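Local coordinates for flagellar hook protein FlgE (Caulobacter crescentus CB15, PDB 5AY6) that probably forms the flagellar hook, the flexible universal joint between the motor in the cell envelope and the filament, this chain being the middle portion of the protein, at residues 59-63 / 64-68; 205-208 / 209-212; 229-232 / 233-237. All coordinates share one frame; numbering follows the deposited sequence.

Contact 1. Residues 59-63 / 64-68; sequences NPVSG and NNEYL
A type I' beta turn from Val61 to Asn64 leads the chain into strand 64-73, and the side chain of Asn59, just ahead of the turn, carries the pairing on to Glu66. At the turn, Val61 and Asn64 form an antiparallel hydrogen-bonded pair: Val61 N reaches Asn64 O at an unusually short 2.5 Å, and Asn64 N returns to Val61 O at 3.1 Å. Ser62 and Gly63 occupy the two corners, both with positive phi. Val61 with Asn64 is a single bridge; the peptide bond before Pro60 is cis, and ahead of it the side-chain amide of Asn59 meets the strand. Asn59 CG lies beside the backbone N, anti to the carbonyl carbon (chi1 -80°), which puts the amide against the Glu66 backbone. Its OD1 accepts from Glu66 N at 2.8 Å in a nearly straight bond (169°), although the donor stands 46° out of the carbonyl plane. Its ND2 gives a hydrogen to Glu66 O at 3.1 Å, and that oxygen lies in the plane of the amide. With both ends of the amide bonded to the backbone of one residue, the group cannot turn freely about its CB-CG bond. This side chain thus does what a strand's peptide group would do beside the first strand residues, within the region matching the third domain of FlgE. On one side, Asn65 OD1 rests 3.5 Å from Asn59 CB. On the other, the extended Glu66 side chain crosses Val61 at about a right angle; its OE1 is salt-bridged to Lys82, while OE2 receives a hydrogen from a water that also donates to Val61 O.

Contact 2. Residues 205-208 / 209-212; sequences GDLA and NNGN
Leu207 packs against the side chains of Asn209 and Asn210, with its CB 3.5 Å from Asn209 OD1 and 3.9 Å from Asn210 OD1. Further out, Leu207 CD1 sits 4.0 Å from Asn210 ND2; the Asn210 side chain crosses the leucine obliquely and meets it with both its oxygen and its nitrogen. Both asparagines hold CG between the backbone N and the carbonyl carbon (chi1 57° in Asn209, 61° in Asn210), which folds the two amides down to the same leucine. What fixes them lies outside these eight residues. Asn209 OD1 accepts from Thr267 N, while Asn210 OD1 takes the hydrogen of Gly213 N and its ND2 gives one to Gln214 O; both oxygens already have backbone donors, and their contact with the leucine carbons is van der Waals. Leu207 itself is buried and also leans on Pro266.

The backbone round the bend supplies no clear hydrogen bond of its own. Two acceptors, Leu207 O and Asn210 O, come within 3.2 Å of each other, and Asn210 N is buried here without a partner in the model. At the mouth of the loop Gly205 N stands 3.4 Å from Gly211 O. Gly205 has positive phi (94°), a conformation easy for a residue without a side chain. Anchorage comes instead from a later loop of the same chain: Asp206 bonds to Ala269 and Ala208 to Thr267 through their backbones. The whole is an irregular loop joining the antiparallel strands 195-202 and 214-222 in the FlaE D2 region, held by asparagine side chains bonded to main-chain groups.

Contact 3. Residues 229-232 / 233-237; sequences KNTG and SLFGT
Two beta turns overlap here, a type II' turn from Thr231 to Leu234 closed by the bond from Leu234 N to Thr231 O (3.0 Å), and a type I turn from Ser233 to Gly236 closed by Gly236 N to Ser233 O. Gly232 takes the first corner with phi at 53° and psi at -133°, angles that suit a residue without a side chain. Its N also donates to Asn230 OD1 at 3.2 Å, on a lone pair in the carbonyl plane, which makes an Asx turn at the strand's end. Thr231 and Phe235 meet across the double turn. Thr231 OG1, set between the backbone N and the carbonyl carbon (chi1 58°), approaches the ring at its edge, 3.7 Å from Phe235 CD2, and Thr231 CG2 lies 4.1 Å from Phe235 CE2. Leu234 turns onto the same ring from over one face, its CG 4.2 Å above the plane and offset toward the rim, while its CB packs 3.2 Å from Thr231 O. A water bridges the two turns: it is hydrogen-bonded to Thr231 OG1 at 2.7 Å and accepts from Phe235 N at 2.9 Å, so it ties the threonine hydroxyl to the backbone of the second turn. The turns follow directly on edge strand 228-230, where Lys229 and Asn230 both face Glu221 in a classic beta bulge. From there Leu234 reaches Ala198 and Leu200 on strand 195-202, and Phe235 touches Leu200 and also Ile281 and Leu283 of strand 277-291.

Overall arrangement
All three are local bends beside antiparallel strands, about 12 Å from one another at their nearest atoms. Contact 1 belongs to the third-domain region, while contacts 2 and 3 share the FlaE D2 region and its five-stranded antiparallel sheet: 205-212 joins two of its strands and 229-237 leaves its edge. Contact 1 is at the surface, as is contact 2 apart from the buried Leu207; contact 3 is partly buried, Leu234 and Phe235 being the buried residues. Asparagines do the polar work differently: in contact 1 one pairs with a strand inside the contact, in contact 2 they bond to backbone outside the contact, and in contact 3 one steadies the turn's first corner.

Contact 1. Residues 59-63 / 64-68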
loop_
_atom_site.group_PDB
_atom_site.type_symbol
_atom_site.label_atom_id
_atom_site.label_comp_id
_atom_site.label_asym_id
_atom_site.label_seq_id
_atom_site.Cartn_x
_atom_site.Cartn_y
_atom_site.Cartn_z
ATOM N N ASN A 59 -3.301 -6.624 5.700
ATOM C CA ASN A 59 -4.065 -7.854 5.861
ATOM C C ASN A 59 -3.576 -8.590 7.111
ATOM O O ASN A 59 -2.406 -8.487 7.474
ATOM C CB ASN A 59 -3.927 -8.751 4.622
ATOM C CG ASN A 59 -4.835 -8.330 3.479
ATOM O OD1 ASN A 59 -5.974 -7.905 3.690
ATOM N ND2 ASN A 59 -4.337 -8.463 2.253
ATOM N N PRO A 60 -4.461 -9.346 7.774
ATOM C CA PRO A 60 -5.859 -9.552 7.395
ATOM C C PRO A 60 -6.753 -8.415 7.859
ATOM O O PRO A 60 -6.384 -7.657 8.755
ATOM C CB PRO A 60 -6.220 -10.857 8.104
ATOM C CG PRO A 60 -5.376 -10.840 9.334
ATOM C CD PRO A 60 -4.086 -10.153 8.951
ATOM N N VAL A 61 -7.913 -8.297 7.224
ATOM C CA VAL A 61 -8.928 -7.337 7.624
ATOM C C VAL A 61 -10.153 -8.095 8.090
ATOM O O VAL A 61 -10.816 -8.753 7.285
ATOM C CB VAL A 61 -9.320 -6.395 6.472
ATOM C CG1 VAL A 61 -10.485 -5.500 6.890
ATOM C CG2 VAL A 61 -8.121 -5.566 6.026
ATOM N N SER A 62 -10.447 -8.008 9.386
ATOM C CA SER A 62 -11.589 -8.712 9.964
ATOM C C SER A 62 -11.572 -10.186 9.575
ATOM O O SER A 62 -12.565 -10.716 9.071
ATOM C CB SER A 62 -12.899 -8.061 9.521
ATOM O OG SER A 62 -12.967 -6.717 9.964
ATOM N N GLY A 63 -10.425 -10.829 9.776
ATOM C CA GLY A 63 -10.298 -12.254 9.529
ATOM C C GLY A 63 -10.020 -12.666 8.095
ATOM O O GLY A 63 -9.851 -13.858 7.830
ATOM N N ASN A 64 -9.970 -11.701 7.175
ATOM C CA ASN A 64 -9.736 -11.994 5.759
ATOM C C ASN A 64 -8.563 -11.249 5.123
ATOM O O ASN A 64 -8.268 -10.104 5.475
ATOM C CB ASN A 64 -10.978 -11.668 4.925
ATOM C CG ASN A 64 -12.196 -12.434 5.365
ATOM O OD1 ASN A 64 -12.127 -13.633 5.639
ATOM N ND2 ASN A 64 -13.330 -11.743 5.433
ATOM N N ASN A 65 -7.927 -11.904 4.157
ATOM C CA ASN A 65 -6.977 -11.250 3.268
ATOM C C ASN A 65 -7.708 -10.623 2.085
ATOM O O ASN A 65 -8.303 -11.332 1.273
ATOM C CB ASN A 65 -5.930 -12.252 2.778
ATOM C CG ASN A 65 -5.108 -12.828 3.913
ATOM O OD1 ASN A 65 -4.803 -12.131 4.880
ATOM N ND2 ASN A 65 -4.750 -14.104 3.806
ATOM N N GLU A 66 -7.678 -9.296 1.993
ATOM C CA GLU A 66 -8.391 -8.605 0.920
ATOM C C GLU A 66 -7.468 -8.148 -0.203
ATOM O O GLU A 66 -6.343 -7.701 0.039
ATOM C CB GLU A 66 -9.155 -7.402 1.475
ATOM C CG GLU A 66 -10.201 -7.784 2.507
ATOM C CD GLU A 66 -11.047 -6.606 2.944
ATOM O OE1 GLU A 66 -10.716 -5.463 2.568
ATOM O OE2 GLU A 66 -12.044 -6.825 3.666
ATOM N N TYR A 67 -7.961 -8.262 -1.434
ATOM C CA TYR A 67 -7.211 -7.844 -2.611
ATOM C C TYR A 67 -8.139 -7.149 -3.607
ATOM O O TYR A 67 -9.334 -7.445 -3.661
ATOM C CB TYR A 67 -6.535 -9.049 -3.282
ATOM C CG TYR A 67 -5.694 -9.906 -2.356
ATOM C CD1 TYR A 67 -4.396 -9.535 -2.018
ATOM C CD2 TYR A 67 -6.191 -11.100 -1.838
ATOM C CE1 TYR A 67 -3.620 -10.322 -1.175
ATOM C CE2 TYR A 67 -5.416 -11.894 -0.994
ATOM C CZ TYR A 67 -4.135 -11.500 -0.668
ATOM O OH TYR A 67 -3.360 -12.281 0.167
ATOM N N LEU A 68 -7.596 -6.225 -4.394
ATOM C CA LEU A 68 -8.366 -5.627 -5.481
ATOM C C LEU A 68 -8.221 -6.497 -6.722
ATOM O O LEU A 68 -7.172 -7.108 -6.930
ATOM C CB LEU A 68 -7.893 -4.202 -5.781
ATOM C CG LEU A 68 -7.903 -3.206 -4.621
ATOM C CD1 LEU A 68 -7.513 -1.816 -5.109
ATOM C CD2 LEU A 68 -9.274 -3.182 -3.960
HETATM O O HOH W 1 -12.561 -8.666 5.410
#

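Contact 2. Residues 205-208 / 209-212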
loop_
_atom_site.group_PDB
_atom_site.type_symbol
_atom_site.label_atom_id
_atom_site.label_comp_id
_atom_site.label_asym_id
_atom_site.label_seq_id
_atom_site.Cartn_x
_atom_site.Cartn_y
_atom_site.Cartn_z
ATOM N N GLY A 205 16.688 -1.362 13.061
ATOM C CA GLY A 205 17.477 -1.442 14.278
ATOM C C GLY A 205 17.569 -0.145 15.068
ATOM O O GLY A 205 17.959 -0.162 16.235
ATOM N N ASP A 206 17.232 0.982 14.443
ATOM C CA ASP A 206 17.227 2.266 15.154
ATOM C C ASP A 206 16.026 2.401 16.089
ATOM O O ASP A 206 16.000 3.287 16.949
ATOM C CB ASP A 206 17.239 3.439 14.174
ATOM C CG ASP A 206 18.642 3.922 13.855
ATOM O OD1 ASP A 206 19.593 3.127 13.985
ATOM O OD2 ASP A 206 18.790 5.104 13.466
ATOM N N LEU A 207 15.035 1.533 15.915
ATOM C CA LEU A 207 13.870 1.503 16.795
ATOM C C LEU A 207 13.888 0.263 17.683
ATOM O O LEU A 207 14.246 -0.823 17.238
ATOM C CB LEU A 207 12.570 1.525 15.990
ATOM C CG LEU A 207 12.317 2.663 15.002
ATOM C CD1 LEU A 207 10.929 2.516 14.382
ATOM C CD2 LEU A 207 12.473 4.017 15.669
ATOM N N ALA A 208 13.481 0.428 18.935
ATOM C CA ALA A 208 13.467 -0.680 19.885
ATOM C C ALA A 208 12.256 -1.592 19.710
ATOM O O ALA A 208 12.285 -2.753 20.108
ATOM C CB ALA A 208 13.507 -0.144 21.307
ATOM N N ASN A 209 11.192 -1.065 19.118
ATOM C CA ASN A 209 9.895 -1.744 19.123
ATOM C C ASN A 209 9.630 -2.657 17.927
ATOM O O ASN A 209 8.612 -3.354 17.885
ATOM C CB ASN A 209 8.788 -0.704 19.211
ATOM C CG ASN A 209 8.853 0.296 18.081
ATOM O OD1 ASN A 209 9.752 1.136 18.035
ATOM N ND2 ASN A 209 7.904 0.209 17.155
ATOM N N ASN A 210 10.530 -2.640 16.950
ATOM C CA ASN A 210 10.467 -3.573 15.827
ATOM C C ASN A 210 11.857 -3.790 15.249
ATOM O O ASN A 210 12.835 -3.248 15.761
ATOM C CB ASN A 210 9.503 -3.074 14.739
ATOM C CG ASN A 210 9.917 -1.734 14.143
ATOM O OD1 ASN A 210 11.099 -1.456 13.950
ATOM N ND2 ASN A 210 8.930 -0.896 13.845
ATOM N N GLY A 211 11.939 -4.562 14.172
ATOM C CA GLY A 211 13.217 -4.845 13.550
ATOM C C GLY A 211 13.460 -4.101 12.248
ATOM O O GLY A 211 14.607 -3.786 11.913
ATOM N N ASN A 212 12.397 -3.810 11.506
ATOM C CA ASN A 212 12.581 -3.234 10.173
ATOM C C ASN A 212 12.565 -1.708 10.156
ATOM O O ASN A 212 12.802 -1.088 9.111
ATOM C CB ASN A 212 11.526 -3.778 9.197
ATOM C CG ASN A 212 10.104 -3.362 9.552
ATOM O OD1 ASN A 212 9.874 -2.531 10.429
ATOM N ND2 ASN A 212 9.139 -3.948 8.860
#

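Contact 3. Residues 229-232 / 233-237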
loop_
_atom_site.group_PDB
_atom_site.type_symbol
_atom_site.label_atom_id
_atom_site.label_comp_id
_atom_site.label_asym_id
_atom_site.label_seq_id
_atom_site.Cartn_x
_atom_site.Cartn_y
_atom_site.Cartn_z
ATOM N N LYS A 229 -3.163 16.135 -2.124
ATOM C CA LYS A 229 -4.570 16.206 -1.750
ATOM C C LYS A 229 -4.768 15.764 -0.300
ATOM O O LYS A 229 -5.379 16.475 0.497
ATOM C CB LYS A 229 -5.404 15.344 -2.702
ATOM C CG LYS A 229 -6.906 15.445 -2.521
ATOM C CD LYS A 229 -7.621 14.831 -3.714
ATOM C CE LYS A 229 -9.096 14.604 -3.432
ATOM N NZ LYS A 229 -9.772 13.925 -4.575
ATOM N N ASN A 230 -4.248 14.588 0.034
ATOM C CA ASN A 230 -4.235 14.124 1.416
ATOM C C ASN A 230 -3.160 13.069 1.644
ATOM O O ASN A 230 -2.634 12.487 0.694
ATOM C CB ASN A 230 -5.604 13.571 1.823
ATOM C CG ASN A 230 -5.956 12.294 1.100
ATOM O OD1 ASN A 230 -5.566 11.202 1.516
ATOM N ND2 ASN A 230 -6.711 12.419 0.016
ATOM N N THR A 231 -2.838 12.831 2.911
ATOM C CA THR A 231 -1.785 11.896 3.271
ATOM C C THR A 231 -2.320 10.689 4.036
ATOM O O THR A 231 -1.553 9.957 4.660
ATOM C CB THR A 231 -0.707 12.587 4.122
ATOM O OG1 THR A 231 -1.311 13.144 5.294
ATOM C CG2 THR A 231 -0.045 13.704 3.333
ATOM N N GLY A 232 -3.632 10.485 3.984
ATOM C CA GLY A 232 -4.259 9.363 4.663
ATOM C C GLY A 232 -3.884 9.311 6.132
ATOM O O GLY A 232 -3.907 10.329 6.820
ATOM N N SER A 233 -3.506 8.130 6.607
ATOM C CA SER A 233 -3.122 7.966 8.004
ATOM C C SER A 233 -1.610 7.956 8.193
ATOM O O SER A 233 -1.117 7.501 9.223
ATOM C CB SER A 233 -3.707 6.675 8.560
ATOM O OG SER A 233 -3.131 5.562 7.905
ATOM N N LEU A 234 -0.876 8.454 7.201
ATOM C CA LEU A 234 0.580 8.442 7.260
ATOM C C LEU A 234 1.086 9.204 8.483
ATOM O O LEU A 234 2.048 8.786 9.128
ATOM C CB LEU A 234 1.180 9.034 5.981
ATOM C CG LEU A 234 2.709 9.022 5.884
ATOM C CD1 LEU A 234 3.264 7.602 5.981
ATOM C CD2 LEU A 234 3.163 9.694 4.598
ATOM N N PHE A 235 0.438 10.325 8.791
ATOM C CA PHE A 235 0.775 11.097 9.983
ATOM C C PHE A 235 -0.355 11.022 11.005
ATOM O O PHE A 235 -0.536 11.936 11.809
ATOM C CB PHE A 235 1.062 12.562 9.636
ATOM C CG PHE A 235 2.124 12.749 8.583
ATOM C CD1 PHE A 235 3.469 12.702 8.918
ATOM C CD2 PHE A 235 1.775 12.990 7.266
ATOM C CE1 PHE A 235 4.442 12.879 7.956
ATOM C CE2 PHE A 235 2.745 13.172 6.300
ATOM C CZ PHE A 235 4.077 13.114 6.642
ATOM N N GLY A 236 -1.117 9.934 10.964
ATOM C CA GLY A 236 -2.267 9.789 11.839
ATOM C C GLY A 236 -3.284 10.887 11.593
ATOM O O GLY A 236 -3.728 11.087 10.463
ATOM N N THR A 237 -3.655 11.602 12.651
ATOM C CA THR A 237 -4.578 12.724 12.529
ATOM C C THR A 237 -3.918 14.027 12.956
ATOM O O THR A 237 -4.602 15.013 13.224
ATOM C CB THR A 237 -5.843 12.518 13.382
ATOM O OG1 THR A 237 -5.460 12.329 14.747
ATOM C CG2 THR A 237 -6.628 11.299 12.904
HETATM O O HOH W 2 -1.783 11.755 7.527
#